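Local coordinates for protein biuret hydrolase (Pseudomonas sp., PDB 6C62) that hydrolyses 1-carboxybiuret to urea-1,3-dicarboxylate and ammonia in atrazine degradation, as a member of the amidase family, at residues A[33-38]-A[138-143]; A[47-52]-A[111-116]; A[253-258]-A[364-369]. All coordinates share one frame; numbering follows the deposited sequence.

Contact 1: A[33-38]-A[138-143]; sequences GLINAF and RNPHDT
A water links Leu34 O to the guanidinium of Arg138: it donates to Leu34 O, 2.8 Å away, and accepts from Arg138 NE in the guanidinium plane. The aliphatic shaft of Arg138, extended from CG to NE, runs past the carbonyl of Leu34 near the C-terminal end of helix 17-35, with CD 3.3 Å from Leu34 O. The far end of the guanidinium turns back on its own segment, where NH1 gives a nearly straight bond (167°) to Thr143 O, 2.9 Å away and also in the plane. Two in-plane partners thus fix the rotation of the group.

One backbone bond ties the segments directly. Arg138 N reaches Ile35 O at 2.9 Å, just where Asn36, with positive phi, takes the chain out of the helix.

Beside these polar links lies a small apolar patch. Leu34 holds CG anti to the backbone N (chi1 -175°), which carries CD2 to 3.8 Å from Thr143 CG2, while CD1 meets Arg138 CD. Ile35 CD1 reaches the same Thr143 methyl and, at 4.1 Å, Pro140 CG; Ala156 of helix 152-159 packs on both Ile35 and Pro140.

An Asx turn, in which Asn139 OD1 accepts from His141 N, accompanies the type I turn from Asn139 to Asp142 and brings Thr143 back beside Arg138. The contact joins a helix end to a turn near the surface, away from the annotated sites. Its chemistry implies that the arginine's positive charge probably complements the partial negative charge of the helix's last carbonyls, with water relaying part of that interaction.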
loop_
_atom_site.group_PDB
_atom_site.type_symbol
_atom_site.label_atom_id
_atom_site.label_comp_id
_atom_site.label_asym_id
_atom_site.label_seq_id
_atom_site.Cartn_x
_atom_site.Cartn_y
_atom_site.Cartn_z
ATOM N N GLY A 33 9.331 41.927 6.138
ATOM C CA GLY A 33 10.522 41.939 6.959
ATOM C C GLY A 33 10.214 41.356 8.355
ATOM O O GLY A 33 11.009 40.558 8.857
ATOM N N LEU A 34 9.064 41.728 8.953
ATOM C CA LEU A 34 8.673 41.207 10.247
ATOM C C LEU A 34 7.929 39.812 10.205
ATOM O O LEU A 34 8.241 38.905 10.959
ATOM C CB LEU A 34 7.779 42.201 10.930
ATOM C CG LEU A 34 7.364 41.859 12.362
ATOM C CD1 LEU A 34 8.542 41.662 13.293
ATOM C CD2 LEU A 34 6.471 42.991 12.841
ATOM N N ILE A 35 6.951 39.661 9.326
ATOM C CA ILE A 35 6.102 38.442 9.319
ATOM C C ILE A 35 6.924 37.251 8.813
ATOM O O ILE A 35 6.791 36.140 9.330
ATOM C CB ILE A 35 4.859 38.653 8.464
ATOM C CG1 ILE A 35 3.994 39.837 9.006
ATOM C CG2 ILE A 35 4.022 37.374 8.368
ATOM C CD1 ILE A 35 3.699 39.752 10.467
ATOM N N ASN A 36 7.775 37.482 7.814
ATOM C CA ASN A 36 8.629 36.463 7.215
ATOM C C ASN A 36 7.804 35.258 6.675
ATOM O O ASN A 36 8.115 34.124 6.932
ATOM C CB ASN A 36 9.707 35.998 8.208
ATOM C CG ASN A 36 10.787 35.166 7.553
ATOM O OD1 ASN A 36 11.297 35.549 6.528
ATOM N ND2 ASN A 36 11.193 34.050 8.189
ATOM N N ALA A 37 6.734 35.560 5.959
ATOM C CA ALA A 37 5.913 34.543 5.292
ATOM C C ALA A 37 6.487 34.154 3.946
ATOM O O ALA A 37 6.331 32.995 3.573
ATOM C CB ALA A 37 4.496 35.025 5.121
ATOM N N PHE A 38 7.159 35.043 3.223
ATOM C CA PHE A 38 7.663 34.737 1.887
ATOM C C PHE A 38 9.119 34.292 1.837
ATOM O O PHE A 38 9.959 34.886 2.480
ATOM C CB PHE A 38 7.523 35.938 0.946
ATOM C CG PHE A 38 6.146 36.113 0.387
ATOM C CD1 PHE A 38 5.139 36.643 1.163
ATOM C CD2 PHE A 38 5.875 35.738 -0.917
ATOM C CE1 PHE A 38 3.850 36.823 0.658
ATOM C CE2 PHE A 38 4.614 35.898 -1.448
ATOM C CZ PHE A 38 3.574 36.445 -0.643
ATOM N N ARG A 138 6.051 34.720 11.706
ATOM C CA ARG A 138 5.450 35.296 12.912
ATOM C C ARG A 138 3.971 35.533 12.717
ATOM O O ARG A 138 3.517 35.955 11.644
ATOM C CB ARG A 138 6.155 36.587 13.316
ATOM C CG ARG A 138 7.634 36.407 13.655
ATOM C CD ARG A 138 8.327 37.746 14.028
ATOM N NE ARG A 138 9.704 37.441 14.428
ATOM C CZ ARG A 138 10.088 37.091 15.659
ATOM N NH1 ARG A 138 9.257 37.057 16.712
ATOM N NH2 ARG A 138 11.368 36.722 15.832
ATOM N N ASN A 139 3.191 35.300 13.767
ATOM C CA ASN A 139 1.754 35.507 13.714
ATOM C C ASN A 139 1.443 36.983 13.545
ATOM O O ASN A 139 1.818 37.789 14.405
ATOM C CB ASN A 139 1.131 34.991 15.000
ATOM C CG ASN A 139 -0.331 34.751 14.870
ATOM O OD1 ASN A 139 -1.072 35.657 14.494
ATOM N ND2 ASN A 139 -0.773 33.519 15.177
ATOM N N PRO A 140 0.706 37.373 12.498
ATOM C CA PRO A 140 0.371 38.787 12.341
ATOM C C PRO A 140 -0.510 39.356 13.419
ATOM O O PRO A 140 -0.496 40.545 13.575
ATOM C CB PRO A 140 -0.368 38.807 10.983
ATOM C CG PRO A 140 0.163 37.658 10.262
ATOM C CD PRO A 140 0.291 36.618 11.317
ATOM N N HIS A 141 -1.251 38.543 14.154
ATOM C CA HIS A 141 -2.038 39.075 15.300
ATOM C C HIS A 141 -1.193 39.318 16.553
ATOM O O HIS A 141 -1.644 40.023 17.478
ATOM C CB HIS A 141 -3.208 38.154 15.654
ATOM C CG HIS A 141 -4.134 37.919 14.497
ATOM N ND1 HIS A 141 -4.800 38.940 13.863
ATOM C CD2 HIS A 141 -4.414 36.788 13.790
ATOM C CE1 HIS A 141 -5.514 38.445 12.861
ATOM N NE2 HIS A 141 -5.286 37.141 12.783
ATOM N N ASP A 142 -0.009 38.710 16.629
ATOM C CA ASP A 142 0.929 38.954 17.731
ATOM C C ASP A 142 2.246 38.342 17.324
ATOM O O ASP A 142 2.437 37.093 17.393
ATOM C CB ASP A 142 0.382 38.348 19.014
ATOM C CG ASP A 142 1.343 38.481 20.218
ATOM O OD1 ASP A 142 2.532 38.797 20.060
ATOM O OD2 ASP A 142 0.891 38.225 21.354
ATOM N N THR A 143 3.180 39.211 16.931
ATOM C CA THR A 143 4.390 38.759 16.318
ATOM C C THR A 143 5.391 38.088 17.240
ATOM O O THR A 143 6.379 37.576 16.744
ATOM C CB THR A 143 5.064 39.842 15.484
ATOM O OG1 THR A 143 5.409 40.930 16.306
ATOM C CG2 THR A 143 4.094 40.361 14.319
HETATM O O HOH W 1 10.730 38.026 11.828
#

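Contact 2: A[47-52]-A[111-116]; sequences RAEADA and GAVLLG
Glu49, on helix 43-58, reaches across to the start of strand 113-118 and accepts a hydrogen bond from the backbone of Leu114. The contact is an example of helix-on-sheet packing in the amidase fold: the short helical and strand segments run nearly antiparallel, at 165°, with their axes 7.5 Å apart at closest approach.

The polar part rests on one bond. Leu114 N lies 2.8 Å from Glu49 OE1, and the N-H points almost straight at the oxygen (173°), which is met nearly along its C-O axis. The glutamate chain is extended beyond CG (chi2 172°), and that reach sets the carboxylate beside the strand. The other oxygen, OE2, forms a salt bridge with Arg45 one turn earlier in the same helix, so the two oxygens serve different partners, and the arginine probably stabilises the negative charge. An alanine in place of Glu49 would probably leave Leu114 N without this acceptor and Arg45 without its carboxylate mate.

The apolar part is slight and centres on Val113. Its CG2 methyl sits beside the helix backbone, 4.0 Å from Ala50 N, and touches Glu49 CB at 4.1 Å and Ala50 CB at 4.4 Å. The small alanine lets the methyl come this near the helix, while Cys21 of helix 17-35 also packs against Ala50.

Before the strand, Gly111 ends helix 102-109 in a Schellman motif. From there the chain enters the sheet beside strand 70-74, to which Val113 is bonded through its backbone. The same carboxylate oxygen that takes the Leu114 bond, Glu49 OE1, also lies 3.4 Å from Val113 CA.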
loop_
_atom_site.group_PDB
_atom_site.type_symbol
_atom_site.label_atom_id
_atom_site.label_comp_id
_atom_site.label_asym_id
_atom_site.label_seq_id
_atom_site.Cartn_x
_atom_site.Cartn_y
_atom_site.Cartn_z
ATOM N N ARG A 47 3.676 40.344 -12.525
ATOM C CA ARG A 47 3.331 41.494 -13.326
ATOM C C ARG A 47 2.884 41.076 -14.736
ATOM O O ARG A 47 1.941 41.680 -15.247
ATOM C CB ARG A 47 4.482 42.508 -13.412
ATOM C CG ARG A 47 4.678 43.209 -12.100
ATOM C CD ARG A 47 5.991 43.979 -11.998
ATOM N NE ARG A 47 5.971 44.900 -10.871
ATOM C CZ ARG A 47 7.050 45.394 -10.273
ATOM N NH1 ARG A 47 8.271 45.070 -10.694
ATOM N NH2 ARG A 47 6.905 46.210 -9.256
ATOM N N ALA A 48 3.540 40.072 -15.318
ATOM C CA ALA A 48 3.156 39.603 -16.664
ATOM C C ALA A 48 1.799 38.908 -16.619
ATOM O O ALA A 48 1.004 39.085 -17.559
ATOM C CB ALA A 48 4.175 38.664 -17.249
ATOM N N GLU A 49 1.501 38.150 -15.555
ATOM C CA GLU A 49 0.184 37.524 -15.417
ATOM C C GLU A 49 -0.954 38.530 -15.289
ATOM O O GLU A 49 -2.027 38.377 -15.935
ATOM C CB GLU A 49 0.134 36.482 -14.288
ATOM C CG GLU A 49 0.863 35.170 -14.632
ATOM C CD GLU A 49 1.009 34.170 -13.437
ATOM O OE1 GLU A 49 0.823 34.547 -12.247
ATOM O OE2 GLU A 49 1.381 32.985 -13.662
ATOM N N ALA A 50 -0.719 39.547 -14.462
ATOM C CA ALA A 50 -1.699 40.613 -14.241
ATOM C C ALA A 50 -1.915 41.398 -15.560
ATOM O O ALA A 50 -3.093 41.647 -15.982
ATOM C CB ALA A 50 -1.237 41.527 -13.110
ATOM N N ASP A 51 -0.810 41.747 -16.209
ATOM C CA ASP A 51 -0.888 42.393 -17.512
ATOM C C ASP A 51 -1.762 41.591 -18.530
ATOM O O ASP A 51 -2.577 42.161 -19.266
ATOM C CB ASP A 51 0.485 42.608 -18.097
ATOM C CG ASP A 51 1.235 43.850 -17.480
ATOM O OD1 ASP A 51 0.696 44.640 -16.611
ATOM O OD2 ASP A 51 2.411 44.059 -17.911
ATOM N N ALA A 52 -1.551 40.285 -18.583
ATOM C CA ALA A 52 -2.308 39.419 -19.501
ATOM C C ALA A 52 -3.808 39.411 -19.226
ATOM O O ALA A 52 -4.616 39.352 -20.152
ATOM C CB ALA A 52 -1.739 37.992 -19.515
ATOM N N GLY A 111 -7.004 32.315 -13.939
ATOM C CA GLY A 111 -6.716 33.757 -14.028
ATOM C C GLY A 111 -5.987 34.278 -12.816
ATOM O O GLY A 111 -5.765 35.442 -12.745
ATOM N N ALA A 112 -5.651 33.413 -11.845
ATOM C CA ALA A 112 -4.981 33.877 -10.653
ATOM C C ALA A 112 -3.524 34.243 -10.949
ATOM O O ALA A 112 -2.894 33.721 -11.864
ATOM C CB ALA A 112 -5.120 32.873 -9.537
ATOM N N VAL A 113 -3.003 35.132 -10.125
ATOM C CA VAL A 113 -1.689 35.759 -10.289
ATOM C C VAL A 113 -0.746 35.392 -9.151
ATOM O O VAL A 113 -0.974 35.762 -7.958
ATOM C CB VAL A 113 -1.864 37.302 -10.331
ATOM C CG1 VAL A 113 -0.524 38.011 -10.360
ATOM C CG2 VAL A 113 -2.690 37.686 -11.562
ATOM N N LEU A 114 0.362 34.729 -9.497
ATOM C CA LEU A 114 1.241 34.157 -8.502
ATOM C C LEU A 114 2.282 35.153 -8.019
ATOM O O LEU A 114 3.072 35.660 -8.830
ATOM C CB LEU A 114 1.949 32.909 -9.070
ATOM C CG LEU A 114 3.000 32.274 -8.154
ATOM C CD1 LEU A 114 2.327 31.653 -6.990
ATOM C CD2 LEU A 114 3.748 31.214 -8.898
ATOM N N LEU A 115 2.322 35.373 -6.710
ATOM C CA LEU A 115 3.240 36.308 -6.100
ATOM C C LEU A 115 4.482 35.677 -5.498
ATOM O O LEU A 115 5.519 36.396 -5.310
ATOM C CB LEU A 115 2.529 37.129 -5.034
ATOM C CG LEU A 115 1.971 38.448 -5.544
ATOM C CD1 LEU A 115 1.179 38.411 -6.828
ATOM C CD2 LEU A 115 1.052 38.907 -4.456
ATOM N N GLY A 116 4.426 34.373 -5.185
ATOM C CA GLY A 116 5.657 33.666 -4.875
ATOM C C GLY A 116 5.503 32.498 -3.921
ATOM O O GLY A 116 4.412 31.895 -3.835
#

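Contact 3: A[253-258]-A[364-369]; sequences AGLRIG and WDILIA
Arg256 climbs one face of the Trp364 indole. Its CB begins 3.5 Å from Asp365 OD2, the oxygen that accepts from the backbone N of Arg256 on its anti lone pair at 2.7 Å. CG comes next, 3.8 Å from both Trp364 CE3 and CZ3, and CD follows over the six-membered ring in a CH-pi contact. The chain is extended from CG to NE, so NE advances to CZ3 and CH2. At the tip the guanidinium lies flat on the indole, planes 21° apart, in a cation-pi stack with CZ 3.6 Å from the centroid of the six-membered ring. NH2 is 3.3 Å from Trp364 CZ2 and forms a salt bridge with Glu287; NH1 bonds to Asp363 O.

Next to this stack, strands 257-260 and 366-370 run parallel within the large mixed sheet of the amidase fold. Arg256 O takes two donors, Asp365 N and Ile366 N. Gly258 N then bonds to Ile366 O, and Gly258 O receives Ile368 N at 2.8 Å. Ile257 and Ile366 lie side by side on one face. On the other, a side chain at Gly258 would crowd Trp364 and Leu367, whose CD2 lies over the indole face opposite Arg256, toward its rim.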
loop_
_atom_site.group_PDB
_atom_site.type_symbol
_atom_site.label_atom_id
_atom_site.label_comp_id
_atom_site.label_asym_id
_atom_site.label_seq_id
_atom_site.Cartn_x
_atom_site.Cartn_y
_atom_site.Cartn_z
ATOM N N ALA A 253 -30.143 22.920 6.392
ATOM C CA ALA A 253 -31.461 22.367 6.789
ATOM C C ALA A 253 -31.463 20.876 6.581
ATOM O O ALA A 253 -31.077 20.418 5.544
ATOM C CB ALA A 253 -32.609 23.027 6.041
ATOM N N GLY A 254 -31.854 20.117 7.608
ATOM C CA GLY A 254 -32.003 18.677 7.510
ATOM C C GLY A 254 -30.738 17.841 7.654
ATOM O O GLY A 254 -30.804 16.609 7.635
ATOM N N LEU A 255 -29.577 18.487 7.798
ATOM C CA LEU A 255 -28.339 17.774 8.032
ATOM C C LEU A 255 -28.233 17.316 9.453
ATOM O O LEU A 255 -28.681 17.968 10.359
ATOM C CB LEU A 255 -27.136 18.627 7.650
ATOM C CG LEU A 255 -27.016 19.057 6.189
ATOM C CD1 LEU A 255 -25.738 19.863 6.059
ATOM C CD2 LEU A 255 -27.018 17.922 5.162
ATOM N N ARG A 256 -27.601 16.172 9.655
ATOM C CA ARG A 256 -27.313 15.664 10.985
ATOM C C ARG A 256 -25.901 16.122 11.420
ATOM O O ARG A 256 -24.887 15.747 10.805
ATOM C CB ARG A 256 -27.510 14.141 11.029
ATOM C CG ARG A 256 -28.142 13.737 12.386
ATOM C CD ARG A 256 -28.337 12.227 12.631
ATOM N NE ARG A 256 -28.369 11.963 14.087
ATOM C CZ ARG A 256 -27.973 10.850 14.709
ATOM N NH1 ARG A 256 -27.496 9.807 14.042
ATOM N NH2 ARG A 256 -28.081 10.775 16.035
ATOM N N ILE A 257 -25.847 17.006 12.412
ATOM C CA ILE A 257 -24.574 17.629 12.807
ATOM C C ILE A 257 -24.309 17.287 14.250
ATOM O O ILE A 257 -25.156 17.489 15.098
ATOM C CB ILE A 257 -24.576 19.166 12.570
ATOM C CG1 ILE A 257 -25.121 19.497 11.167
ATOM C CG2 ILE A 257 -23.180 19.795 12.813
ATOM C CD1 ILE A 257 -24.898 20.926 10.704
ATOM N N GLY A 258 -23.137 16.755 14.537
ATOM C CA GLY A 258 -22.737 16.409 15.874
ATOM C C GLY A 258 -21.444 17.025 16.340
ATOM O O GLY A 258 -20.646 17.532 15.540
ATOM N N TRP A 364 -24.129 10.527 10.278
ATOM C CA TRP A 364 -23.828 11.941 10.528
ATOM C C TRP A 364 -23.427 12.569 9.214
ATOM O O TRP A 364 -22.783 11.889 8.385
ATOM C CB TRP A 364 -22.727 12.102 11.573
ATOM C CG TRP A 364 -23.117 11.572 12.873
ATOM C CD1 TRP A 364 -22.812 10.344 13.395
ATOM C CD2 TRP A 364 -23.974 12.198 13.831
ATOM N NE1 TRP A 364 -23.413 10.179 14.641
ATOM C CE2 TRP A 364 -24.128 11.305 14.916
ATOM C CE3 TRP A 364 -24.616 13.457 13.887
ATOM C CZ2 TRP A 364 -24.893 11.622 16.050
ATOM C CZ3 TRP A 364 -25.363 13.781 15.009
ATOM C CH2 TRP A 364 -25.513 12.876 16.062
ATOM N N ASP A 365 -23.822 13.842 9.017
ATOM C CA ASP A 365 -23.406 14.608 7.835
ATOM C C ASP A 365 -22.144 15.452 8.115
ATOM O O ASP A 365 -21.221 15.474 7.290
ATOM C CB ASP A 365 -24.545 15.474 7.333
ATOM C CG ASP A 365 -25.758 14.622 6.935
ATOM O OD1 ASP A 365 -25.567 13.843 5.998
ATOM O OD2 ASP A 365 -26.848 14.636 7.626
ATOM N N ILE A 366 -22.128 16.120 9.271
ATOM C CA ILE A 366 -20.993 16.964 9.693
ATOM C C ILE A 366 -20.696 16.700 11.170
ATOM O O ILE A 366 -21.643 16.555 11.982
ATOM C CB ILE A 366 -21.312 18.445 9.449
ATOM C CG1 ILE A 366 -21.413 18.749 7.988
ATOM C CG2 ILE A 366 -20.226 19.352 9.983
ATOM C CD1 ILE A 366 -22.459 19.759 7.726
ATOM N N LEU A 367 -19.417 16.637 11.520
ATOM C CA LEU A 367 -18.979 16.535 12.913
ATOM C C LEU A 367 -18.042 17.680 13.223
ATOM O O LEU A 367 -17.234 18.059 12.369
ATOM C CB LEU A 367 -18.326 15.184 13.210
ATOM C CG LEU A 367 -19.291 13.984 12.999
ATOM C CD1 LEU A 367 -18.549 12.661 12.985
ATOM C CD2 LEU A 367 -20.329 13.940 14.117
ATOM N N ILE A 368 -18.146 18.228 14.441
ATOM C CA ILE A 368 -17.408 19.410 14.836
ATOM C C ILE A 368 -16.375 19.100 15.917
ATOM O O ILE A 368 -16.659 18.454 16.932
ATOM C CB ILE A 368 -18.362 20.451 15.443
ATOM C CG1 ILE A 368 -19.490 20.759 14.484
ATOM C CG2 ILE A 368 -17.593 21.737 15.744
ATOM C CD1 ILE A 368 -20.549 21.602 15.186
ATOM N N ALA A 369 -15.187 19.621 15.726
ATOM C CA ALA A 369 -14.125 19.545 16.713
ATOM C C ALA A 369 -13.287 20.798 16.701
ATOM O O ALA A 369 -13.338 21.560 15.750
ATOM C CB ALA A 369 -13.250 18.334 16.390
#

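In the fold
Contacts 2 and 3 both reach the large mixed sheet, but near different ends of it and with their centres about 39 Å apart. Contact 2 is buried and sets a helix on a strand through one carboxylate-to-backbone bond and the packing of a valine methyl. Contact 3, partly buried, pairs two neighbouring strands by repeated backbone bonds, with a charged stack along its more exposed border. Contact 1 lies nearer the surface, where water and arginine supplement a small apolar patch. In sequence, contact 2 is nested inside the loop closed by contact 1, and the two touch where Phe38 packs against Leu115 and Gly116. Contact 3 follows both along the chain, across the chain's centre from contact 1.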